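Local coordinates for protein CurJ (Moorea producens 3L, PDB 5TZ6) that is the dehydratase domain of a polyketide synthase module and probably carries out a vinylogous dehydration in curacin biosynthesis, at residues 64-69 with 139-144. The protein carries 1 engineered substitution. Sequence-based numbering, arbitrary orientation.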
loop_
_atom_site.group_PDB
_atom_site.type_symbol
_atom_site.label_atom_id
_atom_site.label_comp_id
_atom_site.label_asym_id
_atom_site.label_seq_id
_atom_site.Cartn_x
_atom_site.Cartn_y
_atom_site.Cartn_z
ATOM N N LEU A 64 -10.948 7.699 -6.099
ATOM C CA LEU A 64 -9.732 8.063 -5.387
ATOM C C LEU A 64 -8.605 8.519 -6.306
ATOM O O LEU A 64 -7.528 8.865 -5.807
ATOM C CB LEU A 64 -9.244 6.896 -4.526
ATOM C CG LEU A 64 -10.149 6.481 -3.371
ATOM C CD1 LEU A 64 -9.598 5.233 -2.699
ATOM C CD2 LEU A 64 -10.286 7.618 -2.376
ATOM N N THR A 65 -8.811 8.544 -7.623
ATOM C CA THR A 65 -7.745 9.014 -8.503
ATOM C C THR A 65 -8.144 10.195 -9.373
ATOM O O THR A 65 -7.350 11.124 -9.532
ATOM C CB THR A 65 -7.236 7.877 -9.403
ATOM O OG1 THR A 65 -8.338 7.077 -9.838
ATOM C CG2 THR A 65 -6.251 7.004 -8.646
ATOM N N PHE A 66 -9.347 10.201 -9.938
ATOM C CA PHE A 66 -9.763 11.331 -10.754
ATOM C C PHE A 66 -10.311 12.453 -9.874
ATOM O O PHE A 66 -10.730 12.237 -8.734
ATOM C CB PHE A 66 -10.815 10.902 -11.779
ATOM C CG PHE A 66 -10.308 9.913 -12.794
ATOM C CD1 PHE A 66 -9.070 10.084 -13.391
ATOM C CD2 PHE A 66 -11.068 8.804 -13.143
ATOM C CE1 PHE A 66 -8.603 9.175 -14.324
ATOM C CE2 PHE A 66 -10.604 7.891 -14.073
ATOM C CZ PHE A 66 -9.372 8.076 -14.662
ATOM N N ALA A 67 -10.288 13.674 -10.412
ATOM C CA ALA A 67 -10.933 14.784 -9.719
ATOM C C ALA A 67 -12.426 14.866 -10.019
ATOM O O ALA A 67 -13.196 15.337 -9.174
ATOM C CB ALA A 67 -10.250 16.102 -10.086
ATOM N N ALA A 68 -12.851 14.413 -11.195
ATOM C CA ALA A 68 -14.243 14.476 -11.615
ATOM C C ALA A 68 -15.030 13.265 -11.110
ATOM O O ALA A 68 -14.473 12.270 -10.639
ATOM C CB ALA A 68 -14.335 14.582 -13.139
ATOM N N THR A 69 -16.355 13.364 -11.216
ATOM C CA THR A 69 -17.268 12.332 -10.737
ATOM C C THR A 69 -17.708 11.367 -11.831
ATOM O O THR A 69 -17.878 10.174 -11.561
ATOM C CB THR A 69 -18.510 12.971 -10.099
ATOM O OG1 THR A 69 -19.410 11.944 -9.666
ATOM C CG2 THR A 69 -19.227 13.857 -11.099
ATOM N N LEU A 139 -10.117 2.451 -18.226
ATOM C CA LEU A 139 -10.772 3.297 -17.236
ATOM C C LEU A 139 -10.382 4.741 -17.490
ATOM O O LEU A 139 -9.192 5.060 -17.516
ATOM C CB LEU A 139 -10.366 2.872 -15.823
ATOM C CG LEU A 139 -10.758 3.751 -14.644
ATOM C CD1 LEU A 139 -12.268 3.781 -14.503
ATOM C CD2 LEU A 139 -10.094 3.222 -13.383
ATOM N N SER A 140 -11.366 5.618 -17.662
ATOM C CA SER A 140 -11.027 7.004 -17.944
ATOM C C SER A 140 -12.164 7.905 -17.496
ATOM O O SER A 140 -13.282 7.454 -17.247
ATOM C CB SER A 140 -10.754 7.236 -19.433
ATOM O OG SER A 140 -11.943 7.095 -20.196
ATOM N N VAL A 141 -11.866 9.204 -17.432
ATOM C CA VAL A 141 -12.901 10.169 -17.099
ATOM C C VAL A 141 -13.926 10.219 -18.226
ATOM O O VAL A 141 -13.674 9.807 -19.364
ATOM C CB VAL A 141 -12.292 11.557 -16.831
ATOM C CG1 VAL A 141 -13.336 12.496 -16.248
ATOM C CG2 VAL A 141 -11.102 11.439 -15.895
ATOM N N ALA A 142 -15.116 10.694 -17.891
ATOM C CA ALA A 142 -16.166 10.886 -18.872
ATOM C C ALA A 142 -16.829 12.222 -18.591
ATOM O O ALA A 142 -16.480 12.925 -17.636
ATOM C CB ALA A 142 -17.181 9.739 -18.838
ATOM N N ASN A 143 -17.781 12.579 -19.438
ATOM C CA ASN A 143 -18.551 13.804 -19.309
ATOM C C ASN A 143 -20.014 13.478 -19.030
ATOM O O ASN A 143 -20.464 12.336 -19.181
ATOM C CB ASN A 143 -18.408 14.672 -20.563
ATOM C CG ASN A 143 -18.305 13.846 -21.825
ATOM O OD1 ASN A 143 -19.286 13.266 -22.283
ATOM N ND2 ASN A 143 -17.103 13.785 -22.394
ATOM N N ALA A 144 -20.748 14.496 -18.596
ATOM C CA ALA A 144 -22.157 14.328 -18.286
ATOM C C ALA A 144 -22.966 14.266 -19.574
ATOM O O ALA A 144 -22.601 14.861 -20.590
ATOM C CB ALA A 144 -22.657 15.468 -17.400
#
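Val141 sets its CG2 methyl over the centre of one face of the Phe66 ring, 3.5 Å from the ring centroid and 13° off the normal, a CH-pi contact. With CG1 anti to the backbone N (chi1 -170°), CG2 falls beside the N, on the side of the Phe66 ring. The two side chains pass each other pointing opposite ways. The outer end of the ring reaches the strand backbone, with Phe66 CE2 3.8 Å from Ser140 C. Leu139 O stands near the ring plane at the edge, 4.2 Å from Phe66 CZ, and Leu139 CG is equally far from Phe66 CE2. The other methyl of Val141 faces the loop, with CG1 3.9 Å from Ala68 CB. An alanine in place of Phe66 would probably leave Val141 CG2 without its aromatic platform and open a gap beside the Ser140-Val141 peptide and Leu139 CG. Ser140 OG is hydrogen-bonded to Gln72 NE2 of strand 71-77. The contact ties the loop after helix 51-65 to the end of strand 132-141 in the double hot-dog fold of polyketide synthase dehydratases; that strand pairs with 71-77, and Leu139 packs on Ile73 there and on Phe105 of strand 102-110.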